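Local coordinates for protein transcriptional regulator (Vibrio vulnificus, PDB 4IVN) that binds N-acetylmannosamine 6-phosphate and probably represses transcription of the nan genes for sialic acid catabolism, at residues K20-V25 with V55-R60; M62-K65 with D69-M72; V121-Q126 with S219-V224; I157-T162 with D176-V181; A225-G230 with A236-V241. One frame throughout, in Å; residues are numbered along the deposited sequence.

Interaction 1 of 5, residues K20-V25 with V55-R60; sequences KKLRVV and VVRLCR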
# COMPACT_ATOMS: atom_id res chain seq x y z
N LYS A 20 30.94 -5.19 -33.64
CA LYS A 20 30.58 -6.53 -33.15
C LYS A 20 29.98 -6.47 -31.73
O LYS A 20 28.97 -7.12 -31.45
CB LYS A 20 31.75 -7.54 -33.17
CG LYS A 20 31.30 -8.92 -32.69
CD LYS A 20 32.08 -10.10 -33.25
CE LYS A 20 32.82 -10.83 -32.14
NZ LYS A 20 33.40 -12.11 -32.61
N LYS A 21 30.62 -5.72 -30.84
CA LYS A 21 30.21 -5.72 -29.46
C LYS A 21 28.76 -5.15 -29.38
O LYS A 21 27.86 -5.76 -28.75
CB LYS A 21 31.21 -4.93 -28.60
CG LYS A 21 31.25 -5.35 -27.13
CD LYS A 21 32.64 -5.11 -26.50
CE LYS A 21 32.60 -4.70 -25.02
NZ LYS A 21 31.81 -5.48 -24.00
N LEU A 22 28.55 -4.01 -30.02
CA LEU A 22 27.21 -3.39 -30.12
C LEU A 22 26.18 -4.34 -30.81
O LEU A 22 25.02 -4.38 -30.40
CB LEU A 22 27.28 -2.01 -30.80
CG LEU A 22 27.41 -0.67 -30.04
CD1 LEU A 22 27.78 -0.75 -28.57
CD2 LEU A 22 28.44 0.21 -30.73
N ARG A 23 26.63 -5.11 -31.80
CA ARG A 23 25.78 -6.06 -32.58
C ARG A 23 25.24 -7.14 -31.68
O ARG A 23 24.10 -7.59 -31.87
CB ARG A 23 26.53 -6.76 -33.74
CG ARG A 23 26.66 -5.94 -35.02
CD ARG A 23 27.12 -6.76 -36.23
NE ARG A 23 26.49 -6.24 -37.45
CZ ARG A 23 25.38 -6.72 -38.03
NH1 ARG A 23 24.75 -7.78 -37.54
NH2 ARG A 23 24.90 -6.13 -39.11
N VAL A 24 26.06 -7.57 -30.72
CA VAL A 24 25.63 -8.60 -29.78
C VAL A 24 24.44 -8.06 -29.00
O VAL A 24 23.42 -8.73 -28.81
CB VAL A 24 26.78 -8.96 -28.82
CG1 VAL A 24 26.26 -9.68 -27.60
CG2 VAL A 24 27.82 -9.84 -29.57
N VAL A 25 24.55 -6.81 -28.57
CA VAL A 25 23.46 -6.23 -27.77
C VAL A 25 22.28 -5.93 -28.68
O VAL A 25 21.12 -6.15 -28.28
CB VAL A 25 23.89 -4.91 -27.08
CG1 VAL A 25 22.73 -4.36 -26.24
CG2 VAL A 25 25.12 -5.11 -26.18
N VAL A 55 26.02 -1.06 -23.51
CA VAL A 55 24.57 -0.97 -23.66
C VAL A 55 24.21 0.50 -23.86
O VAL A 55 23.43 0.83 -24.76
CB VAL A 55 23.87 -1.55 -22.40
CG1 VAL A 55 22.36 -1.41 -22.46
CG2 VAL A 55 24.25 -3.02 -22.22
N VAL A 56 24.80 1.38 -23.02
CA VAL A 56 24.54 2.81 -23.11
C VAL A 56 24.95 3.33 -24.50
O VAL A 56 24.18 4.08 -25.13
CB VAL A 56 25.29 3.62 -22.01
CG1 VAL A 56 25.09 5.09 -22.24
CG2 VAL A 56 24.80 3.28 -20.59
N ARG A 57 26.14 2.93 -24.97
CA ARG A 57 26.60 3.39 -26.26
C ARG A 57 25.65 2.97 -27.36
O ARG A 57 25.32 3.78 -28.23
CB ARG A 57 28.06 2.95 -26.55
CG ARG A 57 28.76 3.80 -27.61
CD ARG A 57 30.20 3.35 -27.86
NE ARG A 57 30.57 2.27 -26.93
CZ ARG A 57 31.25 1.17 -27.27
NH1 ARG A 57 31.67 0.99 -28.52
NH2 ARG A 57 31.50 0.24 -26.33
N LEU A 58 25.16 1.73 -27.33
CA LEU A 58 24.12 1.33 -28.29
C LEU A 58 22.91 2.31 -28.21
O LEU A 58 22.48 2.91 -29.22
CB LEU A 58 23.70 -0.14 -28.03
CG LEU A 58 22.54 -0.68 -28.86
CD1 LEU A 58 22.93 -0.71 -30.32
CD2 LEU A 58 22.10 -2.07 -28.49
N CYS A 59 22.34 2.46 -26.99
CA CYS A 59 21.26 3.38 -26.77
C CYS A 59 21.55 4.75 -27.37
O CYS A 59 20.72 5.27 -28.14
CB CYS A 59 20.90 3.46 -25.23
SG CYS A 59 20.26 1.81 -24.79
N ARG A 60 22.69 5.36 -27.05
CA ARG A 60 22.91 6.71 -27.56
C ARG A 60 23.18 6.74 -29.08
O ARG A 60 22.74 7.66 -29.76
CB ARG A 60 24.02 7.41 -26.80
CG ARG A 60 23.67 7.55 -25.35
CD ARG A 60 24.72 8.35 -24.61
NE ARG A 60 24.28 8.47 -23.21
CZ ARG A 60 25.07 8.56 -22.14
NH1 ARG A 60 26.38 8.56 -22.26
NH2 ARG A 60 24.53 8.67 -20.92
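Leu-22 and Val-25 of helix 20-36 meet Leu-58 of helix 52-61 where the two segments cross almost perpendicularly, at a signed angle of -84° with their axes 9.5 Å apart. The pair belongs to the helix-turn-helix domain of the RpiR family, and it illustrates how a small helical domain closes its core with a few branched aliphatic residues at a steep crossing. Leu-22 and Leu-58 have the closest CA atoms. Their side chains slide past each other in opposite directions, which brings Leu-22 CD1 against the backbone of Leu-58, 3.8 Å from its N and 4.2 Å from its CB. Val-25 presses on the far end of the same leucine. Leu-58 carries its CG anti to the backbone N (chi1 175°), a setting that sends CD2 across toward the valine branches. Leu-58 is thus wedged between two residues one helical turn apart, and Phe-18 touches it from a neighbouring loop. At the outer margin, exposed Arg-57 bends its chain so that the guanidinium comes back over Leu-22. CD1 of that leucine sits 4.2 Å above the guanidinium plane, near its centre, while Leu-22 CD2 touches NH1 of Arg-57 at 4.0 Å. The guanidinium therefore covers Leu-22 by van der Waals contact at the exposed margin. On the inner side, Val-25 CG1 and Leu-58 CD2 are modelled only 3.3 Å apart, a tight distance that may partly reflect coordinate error, with Val-25 CB at 3.6 Å from that same CD2.

Interaction 2 of 5, residues M62-K65 with D69-M72; sequences MGYK and DFRM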
# COMPACT_ATOMS: atom_id res chain seq x y z
N MET A 62 21.73 5.16 -31.07
CA MET A 62 20.44 5.02 -31.73
C MET A 62 19.64 6.26 -31.53
O MET A 62 18.49 6.30 -31.93
CB MET A 62 19.66 3.85 -31.20
CG MET A 62 20.47 2.57 -31.19
SD MET A 62 19.23 1.50 -31.85
CE MET A 62 19.37 2.03 -33.57
N GLY A 63 20.27 7.28 -30.92
CA GLY A 63 19.64 8.58 -30.78
C GLY A 63 18.82 8.73 -29.50
O GLY A 63 18.01 9.63 -29.40
N TYR A 64 19.01 7.85 -28.53
CA TYR A 64 18.30 7.99 -27.24
C TYR A 64 19.24 8.58 -26.23
O TYR A 64 20.44 8.60 -26.49
CB TYR A 64 17.79 6.63 -26.74
CG TYR A 64 16.74 6.13 -27.65
CD1 TYR A 64 15.42 6.56 -27.54
CD2 TYR A 64 17.08 5.28 -28.69
CE1 TYR A 64 14.45 6.13 -28.42
CE2 TYR A 64 16.12 4.85 -29.60
CZ TYR A 64 14.82 5.29 -29.46
OH TYR A 64 13.92 4.79 -30.35
N LYS A 65 18.71 9.04 -25.10
CA LYS A 65 19.55 9.64 -24.07
C LYS A 65 20.33 8.60 -23.30
O LYS A 65 21.38 8.93 -22.69
CB LYS A 65 18.76 10.51 -23.11
CG LYS A 65 18.45 11.87 -23.71
CD LYS A 65 16.98 12.19 -23.59
CE LYS A 65 16.63 13.22 -24.66
NZ LYS A 65 15.40 12.82 -25.39
N ASP A 69 15.52 5.75 -21.44
CA ASP A 69 14.86 6.41 -22.61
C ASP A 69 14.57 5.41 -23.76
O ASP A 69 13.46 5.28 -24.29
CB ASP A 69 15.82 7.47 -23.15
CG ASP A 69 15.19 8.33 -24.20
OD1 ASP A 69 13.94 8.56 -24.19
OD2 ASP A 69 15.95 8.80 -25.08
N PHE A 70 15.62 4.72 -24.16
CA PHE A 70 15.50 3.55 -25.08
C PHE A 70 14.44 2.53 -24.64
O PHE A 70 13.58 2.13 -25.45
CB PHE A 70 16.87 2.88 -25.19
CG PHE A 70 16.86 1.63 -26.03
CD1 PHE A 70 16.46 0.44 -25.49
CD2 PHE A 70 17.28 1.69 -27.38
CE1 PHE A 70 16.42 -0.72 -26.29
CE2 PHE A 70 17.27 0.55 -28.18
CZ PHE A 70 16.85 -0.67 -27.61
N ARG A 71 14.49 2.10 -23.35
CA ARG A 71 13.59 1.04 -22.91
C ARG A 71 12.12 1.56 -22.97
O ARG A 71 11.22 0.85 -23.34
CB ARG A 71 13.94 0.61 -21.50
CG ARG A 71 13.32 -0.75 -21.13
CD ARG A 71 13.70 -1.04 -19.67
NE ARG A 71 12.81 -0.27 -18.79
CZ ARG A 71 12.38 -0.65 -17.58
NH1 ARG A 71 12.77 -1.79 -17.03
NH2 ARG A 71 11.56 0.16 -16.87
N MET A 72 11.91 2.82 -22.59
CA MET A 72 10.56 3.44 -22.72
C MET A 72 10.08 3.41 -24.20
O MET A 72 8.93 2.98 -24.49
CB MET A 72 10.67 4.91 -22.25
CG MET A 72 9.38 5.75 -22.34
SD MET A 72 8.22 5.37 -20.95
CE MET A 72 7.11 4.35 -21.91
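Tyr-64 and Asp-69 face each other across the turn into helix 67-78, and beside them the tyrosine ring is pressed against Phe-70. This is the tight half of the contact. Phe-70 CA lies 4.1 Å from the centroid of the Tyr-64 ring, over one face, in a CH-pi contact, and the phenylalanine turns its own edge toward that face in an offset edge-to-face pair with planes 82° apart. Met-62 SD borders the Phe-70 ring at its edge, and Leu-7 of helix 7-13 touches both aromatic residues. At the edge of the tyrosine ring stands the Asp-69 carboxylate, whose OD2 takes the backbone N-H of Lys-65 in a nearly straight bond of 2.8 Å (167°) through its anti lone pair. With CG anti to the backbone N (chi1 -172°), the aspartate reaches back to the loop from its helix. Ile-273 of the second subunit also packs on Asp-69. The looseness lies with exposed Lys-65, which curls past the carboxylate while its NZ remains 4.1 Å from OD2 of Asp-69, too far for a salt bridge although the attraction probably persists. The loop itself begins with a Schellman motif, Gly-63 being its C-prime residue with positive phi, a classic way of ending a helix, here within a helix-turn-helix domain.

Interaction 3 of 5, residues V121-Q126 with S219-V224; sequences VERVHQ and STEMLV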
# COMPACT_ATOMS: atom_id res chain seq x y z
N VAL A 121 15.85 -9.41 9.52
CA VAL A 121 15.18 -9.35 10.83
C VAL A 121 16.09 -8.96 11.95
O VAL A 121 15.76 -8.06 12.76
CB VAL A 121 14.65 -10.71 11.22
CG1 VAL A 121 14.19 -10.67 12.72
CG2 VAL A 121 13.49 -11.11 10.26
N GLU A 122 17.29 -9.57 11.98
CA GLU A 122 18.23 -9.26 13.03
C GLU A 122 18.74 -7.83 12.94
O GLU A 122 18.82 -7.14 13.94
CB GLU A 122 19.41 -10.26 12.92
CG GLU A 122 20.11 -10.61 14.21
CD GLU A 122 19.18 -10.72 15.39
OE1 GLU A 122 18.08 -11.36 15.27
OE2 GLU A 122 19.58 -10.13 16.45
N ARG A 123 19.05 -7.38 11.73
CA ARG A 123 19.40 -5.93 11.52
C ARG A 123 18.33 -4.96 12.06
O ARG A 123 18.64 -4.01 12.75
CB ARG A 123 19.69 -5.71 10.06
CG ARG A 123 20.97 -6.50 9.67
CD ARG A 123 21.65 -5.98 8.42
NE ARG A 123 22.77 -6.81 7.93
CZ ARG A 123 24.06 -6.55 8.16
NH1 ARG A 123 24.43 -5.53 8.94
NH2 ARG A 123 25.00 -7.33 7.58
N VAL A 124 17.07 -5.21 11.71
CA VAL A 124 15.98 -4.41 12.22
C VAL A 124 15.90 -4.44 13.76
O VAL A 124 15.78 -3.39 14.43
CB VAL A 124 14.66 -4.83 11.60
CG1 VAL A 124 13.50 -3.98 12.21
CG2 VAL A 124 14.74 -4.59 10.07
N HIS A 125 16.07 -5.61 14.30
CA HIS A 125 16.01 -5.77 15.74
C HIS A 125 17.07 -4.93 16.38
O HIS A 125 16.78 -4.20 17.34
CB HIS A 125 16.18 -7.22 16.12
CG HIS A 125 16.26 -7.41 17.61
ND1 HIS A 125 15.25 -7.08 18.42
CD2 HIS A 125 17.32 -7.80 18.45
CE1 HIS A 125 15.61 -7.30 19.71
NE2 HIS A 125 16.86 -7.77 19.72
N GLN A 126 18.29 -4.96 15.82
CA GLN A 126 19.42 -4.18 16.38
C GLN A 126 19.28 -2.66 16.14
O GLN A 126 19.87 -1.85 16.89
CB GLN A 126 20.78 -4.63 15.80
CG GLN A 126 21.16 -6.12 16.05
CD GLN A 126 21.23 -6.50 17.55
OE1 GLN A 126 21.55 -5.67 18.40
NE2 GLN A 126 20.93 -7.77 17.87
N SER A 219 23.63 -2.32 -1.75
CA SER A 219 22.68 -2.97 -0.81
C SER A 219 23.40 -3.97 0.04
O SER A 219 24.20 -4.77 -0.51
CB SER A 219 21.58 -3.71 -1.59
OG SER A 219 20.80 -2.80 -2.33
N THR A 220 23.22 -3.91 1.36
CA THR A 220 23.79 -4.90 2.28
C THR A 220 22.99 -6.19 2.11
O THR A 220 23.54 -7.27 2.21
CB THR A 220 23.82 -4.40 3.75
OG1 THR A 220 24.38 -3.07 3.79
CG2 THR A 220 24.69 -5.24 4.70
N GLU A 221 21.67 -6.08 1.98
CA GLU A 221 20.77 -7.18 1.78
C GLU A 221 19.69 -6.80 0.75
O GLU A 221 19.43 -5.61 0.56
CB GLU A 221 20.02 -7.51 3.08
CG GLU A 221 20.88 -7.68 4.36
CD GLU A 221 21.69 -9.00 4.49
OE1 GLU A 221 21.54 -9.89 3.59
OE2 GLU A 221 22.45 -9.16 5.54
N MET A 222 18.99 -7.77 0.16
CA MET A 222 17.90 -7.42 -0.76
C MET A 222 16.75 -8.40 -0.53
O MET A 222 16.99 -9.56 -0.30
CB MET A 222 18.32 -7.67 -2.22
CG MET A 222 18.92 -6.50 -2.96
SD MET A 222 18.29 -6.41 -4.68
CE MET A 222 18.77 -4.72 -5.08
N LEU A 223 15.52 -7.94 -0.64
CA LEU A 223 14.38 -8.89 -0.70
C LEU A 223 13.75 -8.52 -2.03
O LEU A 223 13.68 -7.36 -2.34
CB LEU A 223 13.41 -8.69 0.45
CG LEU A 223 13.85 -9.17 1.83
CD1 LEU A 223 12.71 -9.10 2.83
CD2 LEU A 223 14.46 -10.58 1.79
N VAL A 224 13.40 -9.52 -2.82
CA VAL A 224 12.93 -9.34 -4.19
C VAL A 224 11.52 -9.85 -4.33
O VAL A 224 11.25 -10.99 -4.11
CB VAL A 224 13.89 -10.07 -5.16
CG1 VAL A 224 13.33 -10.09 -6.61
CG2 VAL A 224 15.28 -9.41 -5.06
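A salt bridge between Arg-123 and Glu-221 ties helix 114-126 to strand 221-224, the outermost strand on one side of the parallel sheet in the SIS domain. It exemplifies how a helix packed on an alpha/beta sheet can be linked to an edge strand by charge at the margin of an apolar interface. Deeper in, Leu-223 of the strand packs on Leu-117 and Ile-120 of the helix. The arginine chain, extended from CG to NE, carries its guanidinium out to the strand. There the group meets the carboxylate edge-on: OE2 of Glu-221 lies in the guanidinium plane and receives the N-H of Arg-123 NE at 3.4 Å with an angle of 161°, a weak hydrogen bond, fairly straight but long. The two flat groups are turned 49° from each other, and Glu-221 OE2 also lies 3.7 Å from Arg-123 NH2. The other carboxylate oxygen, OE1, has a salt bridge to Arg-119, one turn earlier on the same helix; the glutamate is therefore held between two arginines, which should favour its charged form. Thr-220 engages its hydroxyl with the backbone N of Val-204 and offers its methyl group to Arg-123: CG2 lies 3.6 Å above the guanidinium plane, displaced toward the rim on the NH2 side.

Interaction 4 of 5, residues I157-T162 with D176-V181; sequences IMFEDT and DLWFAV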
# COMPACT_ATOMS: atom_id res chain seq x y z
N ILE A 157 11.48 6.55 9.85
CA ILE A 157 11.02 7.66 9.03
C ILE A 157 11.00 7.25 7.57
O ILE A 157 12.00 6.70 7.04
CB ILE A 157 11.93 8.87 9.19
CG1 ILE A 157 11.44 10.02 8.30
CG2 ILE A 157 13.30 8.49 8.72
CD1 ILE A 157 12.18 11.26 8.62
N MET A 158 9.88 7.51 6.92
CA MET A 158 9.81 7.40 5.47
C MET A 158 10.05 8.79 4.80
O MET A 158 9.38 9.77 5.14
CB MET A 158 8.48 6.75 5.11
CG MET A 158 8.14 6.62 3.63
SD MET A 158 9.41 5.79 2.75
CE MET A 158 8.97 6.27 1.06
N PHE A 159 10.99 8.89 3.87
CA PHE A 159 11.19 10.15 3.10
C PHE A 159 10.62 9.95 1.66
O PHE A 159 11.10 9.04 0.92
CB PHE A 159 12.72 10.41 2.93
CG PHE A 159 13.49 10.60 4.22
CD1 PHE A 159 14.01 9.51 4.91
CD2 PHE A 159 13.76 11.90 4.70
CE1 PHE A 159 14.80 9.70 6.06
CE2 PHE A 159 14.48 12.07 5.86
CZ PHE A 159 15.02 10.97 6.53
N GLU A 160 9.73 10.79 1.15
CA GLU A 160 9.79 10.93 -0.39
C GLU A 160 10.47 12.23 -0.87
O GLU A 160 10.67 12.41 -2.19
CB GLU A 160 8.42 10.78 -1.14
CG GLU A 160 7.67 9.56 -0.68
CD GLU A 160 6.97 9.79 0.62
OE1 GLU A 160 7.05 10.91 1.16
OE2 GLU A 160 6.32 8.84 1.08
N ASP A 161 10.78 13.12 0.13
CA ASP A 161 11.73 14.21 -0.23
C ASP A 161 13.17 13.64 -0.31
O ASP A 161 13.78 13.37 0.74
CB ASP A 161 11.66 15.43 0.70
CG ASP A 161 12.51 16.60 0.14
OD1 ASP A 161 12.26 17.87 0.35
OD2 ASP A 161 13.50 16.24 -0.59
N THR A 162 13.67 13.45 -1.50
CA THR A 162 14.96 12.72 -1.73
C THR A 162 16.15 13.61 -1.42
O THR A 162 17.25 13.10 -1.21
CB THR A 162 15.05 12.13 -3.13
OG1 THR A 162 14.62 13.14 -4.03
CG2 THR A 162 14.04 10.95 -3.31
N ASP A 176 22.11 3.18 12.92
CA ASP A 176 21.04 3.46 11.87
C ASP A 176 20.92 2.22 10.94
O ASP A 176 21.90 1.51 10.75
CB ASP A 176 21.41 4.68 10.99
CG ASP A 176 21.50 5.94 11.77
OD1 ASP A 176 20.92 5.94 12.89
OD2 ASP A 176 22.10 6.96 11.27
N LEU A 177 19.80 2.08 10.23
CA LEU A 177 19.61 1.09 9.17
C LEU A 177 18.70 1.78 8.11
O LEU A 177 17.76 2.52 8.46
CB LEU A 177 18.80 -0.09 9.71
CG LEU A 177 18.14 -1.14 8.76
CD1 LEU A 177 19.30 -1.93 8.17
CD2 LEU A 177 17.29 -2.18 9.49
N TRP A 178 18.99 1.56 6.82
CA TRP A 178 18.17 2.17 5.72
C TRP A 178 17.49 1.13 4.88
O TRP A 178 18.10 0.12 4.56
CB TRP A 178 19.04 2.96 4.79
CG TRP A 178 19.51 4.16 5.53
CD1 TRP A 178 20.61 4.27 6.40
CD2 TRP A 178 18.87 5.41 5.55
NE1 TRP A 178 20.67 5.52 6.94
CE2 TRP A 178 19.64 6.27 6.46
CE3 TRP A 178 17.76 5.94 4.85
CZ2 TRP A 178 19.30 7.61 6.68
CZ3 TRP A 178 17.41 7.28 5.09
CH2 TRP A 178 18.19 8.11 5.97
N PHE A 179 16.24 1.40 4.49
CA PHE A 179 15.58 0.60 3.47
C PHE A 179 15.39 1.45 2.20
O PHE A 179 14.91 2.59 2.25
CB PHE A 179 14.22 0.25 3.99
CG PHE A 179 14.25 -0.95 4.92
CD1 PHE A 179 14.46 -0.75 6.27
CD2 PHE A 179 14.12 -2.24 4.43
CE1 PHE A 179 14.47 -1.82 7.16
CE2 PHE A 179 14.16 -3.31 5.33
CZ PHE A 179 14.40 -3.11 6.65
N ALA A 180 15.80 0.92 1.07
CA ALA A 180 15.68 1.62 -0.23
C ALA A 180 14.58 0.84 -0.91
O ALA A 180 14.78 -0.32 -1.20
CB ALA A 180 17.04 1.52 -1.05
N VAL A 181 13.41 1.47 -1.10
CA VAL A 181 12.27 0.84 -1.76
C VAL A 181 12.12 1.32 -3.19
O VAL A 181 11.84 2.49 -3.45
CB VAL A 181 10.92 1.15 -1.01
CG1 VAL A 181 9.75 0.31 -1.63
CG2 VAL A 181 11.15 0.87 0.50
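Phe-159 and Trp-178 adopt matching first torsions, chi1 -62° and -69°, that set each CG anti to its own carbonyl carbon and bring the two rings together on the same side of the sheet. The setting is a beta-alpha-beta unit of the SIS domain: strand 156-159, helix 162-170 and strand 176-181. Its two strands are not neighbours, because strand 129-133 runs between them, and the aromatic side chains meet across that intervening strand, under the crossover helix 162-170. The planes of Phe-159 and of the six-membered ring of Trp-178 are only 22° apart, yet the rings are slid so far that their centroids are 5.9 Å apart. The rings therefore barely overlap, and the touch is limited to a few carbons. Ser-168 of helix 162-170 touches both side chains from above, and Leu-164 and Ala-165 add to the cover over Phe-159. The indole nitrogen, buried with its ring, is satisfied by Ser-172 OG. Ile-157 places CD1 3.5 Å above one face of the phenylalanine ring, while Phe-159 CE1 is 3.7 Å from both CZ3 and CH2 of Trp-178.

Interaction 5 of 5, residues A225-G230 with A236-V241; sequences AARPEG and AFASKV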
# COMPACT_ATOMS: atom_id res chain seq x y z
N ALA A 225 10.60 -8.99 -4.71
CA ALA A 225 9.18 -9.39 -4.97
C ALA A 225 9.05 -9.78 -6.45
O ALA A 225 9.84 -9.28 -7.29
CB ALA A 225 8.28 -8.12 -4.65
N ALA A 226 8.05 -10.60 -6.81
CA ALA A 226 7.77 -10.98 -8.16
C ALA A 226 7.23 -9.83 -8.97
O ALA A 226 6.92 -8.76 -8.46
CB ALA A 226 6.82 -12.18 -8.21
N ARG A 227 7.16 -10.04 -10.28
CA ARG A 227 6.67 -9.02 -11.27
C ARG A 227 7.50 -7.75 -11.35
O ARG A 227 7.05 -6.71 -10.88
CB ARG A 227 5.26 -8.55 -10.97
CG ARG A 227 4.36 -9.69 -10.60
CD ARG A 227 3.41 -10.06 -11.74
NE ARG A 227 3.88 -11.29 -12.37
CZ ARG A 227 3.88 -12.52 -11.82
NH1 ARG A 227 3.42 -12.79 -10.61
NH2 ARG A 227 4.35 -13.53 -12.53
N PRO A 228 8.62 -7.80 -12.12
CA PRO A 228 9.43 -6.63 -12.42
C PRO A 228 8.55 -5.61 -13.10
O PRO A 228 7.71 -5.94 -13.94
CB PRO A 228 10.40 -7.16 -13.48
CG PRO A 228 10.49 -8.62 -13.29
CD PRO A 228 9.21 -9.06 -12.66
N GLU A 229 8.76 -4.33 -12.82
CA GLU A 229 7.96 -3.31 -13.55
C GLU A 229 8.59 -2.98 -14.89
O GLU A 229 9.79 -3.12 -15.02
CB GLU A 229 7.92 -2.00 -12.69
CG GLU A 229 7.08 -2.30 -11.47
CD GLU A 229 6.69 -1.08 -10.71
OE1 GLU A 229 7.42 -0.06 -10.78
OE2 GLU A 229 5.70 -1.15 -9.99
N GLY A 230 7.81 -2.51 -15.86
CA GLY A 230 8.34 -2.06 -17.18
C GLY A 230 7.92 -0.60 -17.31
O GLY A 230 7.22 -0.08 -16.41
N ALA A 236 1.85 -1.05 -10.86
CA ALA A 236 0.88 -2.10 -11.03
C ALA A 236 0.65 -2.79 -9.68
O ALA A 236 1.59 -3.08 -8.91
CB ALA A 236 1.35 -3.19 -12.06
N PHE A 237 -0.61 -3.12 -9.41
CA PHE A 237 -0.88 -3.67 -8.09
C PHE A 237 -0.21 -5.06 -7.94
O PHE A 237 0.25 -5.41 -6.90
CB PHE A 237 -2.40 -3.71 -7.91
CG PHE A 237 -2.86 -4.34 -6.64
CD1 PHE A 237 -2.37 -3.94 -5.38
CD2 PHE A 237 -3.82 -5.39 -6.69
CE1 PHE A 237 -2.86 -4.51 -4.20
CE2 PHE A 237 -4.29 -5.94 -5.49
CZ PHE A 237 -3.82 -5.53 -4.28
N ALA A 238 -0.08 -5.80 -9.02
CA ALA A 238 0.56 -7.08 -8.91
C ALA A 238 2.08 -6.93 -8.52
O ALA A 238 2.62 -7.79 -7.81
CB ALA A 238 0.32 -7.94 -10.17
N SER A 239 2.72 -5.83 -8.90
CA SER A 239 4.10 -5.57 -8.46
C SER A 239 4.17 -5.06 -7.01
O SER A 239 5.03 -5.51 -6.23
CB SER A 239 4.76 -4.56 -9.37
OG SER A 239 4.85 -5.16 -10.64
N LYS A 240 3.25 -4.20 -6.64
CA LYS A 240 3.28 -3.63 -5.31
C LYS A 240 2.81 -4.65 -4.25
O LYS A 240 3.24 -4.61 -3.11
CB LYS A 240 2.37 -2.40 -5.24
CG LYS A 240 2.78 -1.21 -6.15
CD LYS A 240 4.23 -0.67 -5.90
CE LYS A 240 5.22 -1.16 -6.94
NZ LYS A 240 6.58 -0.42 -6.80
N VAL A 241 1.93 -5.56 -4.64
CA VAL A 241 1.38 -6.46 -3.65
C VAL A 241 2.49 -7.37 -3.15
O VAL A 241 2.56 -7.68 -1.96
CB VAL A 241 0.11 -7.21 -4.14
CG1 VAL A 241 0.49 -8.38 -5.03
CG2 VAL A 241 -0.68 -7.70 -2.92
O HOH W 1 4.74 -8.78 -6.63
O HOH W 2 7.30 1.69 -8.49
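Ala-236, the N-cap residue of helix 237-257, has its backbone N 3.9 Å from OE2 of Glu-229, an approach without a bond assigned to it; the hydrogen bond of that oxygen is to the preceding N-H, that of Gly-235, just before the helix. Ala-238 follows, its CB in contact with Arg-227 CD at 4.1 Å; a water bridges its O and Ala-226 O. Ser-239 is the centre of the contact. Ser-239 OG donates to Arg-227 O at 2.7 Å, approaching 23° out of the carbonyl plane, and the hydroxyl also touches Arg-227 CB. From there the Arg-227 guanidinium leads away to Asp-107 and Ser-104. Lys-240 starts away from the loop but doubles back through bends at chi2 and chi3, crossing Glu-229 at about a right angle. Lys-240 NZ forms a salt bridge of 3.4 Å with Glu-229 OE2, a second water joins NZ to Glu-229 OE1, and NZ is further bonded to Ser-183 OG of the sugar-phosphate pocket. The pocket also includes Gly-230. The loop thus leads from edge strand 221-224 into helix 237-257, with helix 93-111 beside Ala-226 and Val-241, helix 137-151 against Lys-240, and Tyr-144 of the second subunit on Phe-237.

How the interactions relate
The five contacts follow the chain through two domains. Interactions 1 and 2 lie in the helix-turn-helix domain with centres 12 Å apart, joined where helix 52-61 ends and the loop to helix 67-78 begins. Interactions 3, 4 and 5 belong to the SIS domain; 3 and 4 are 14 Å apart and share its parallel sheet, and the segments of 4 both fall between those of 3 in sequence. Interaction 5 directly continues strand 221-224 of interaction 3. One place where the domains meet is the packing of Arg-71 of interaction 2 on Glu-229 and Gly-230 of interaction 5, which sets the helix-turn-helix domain beside the pocket loop. Both of these contacts also touch the second subunit.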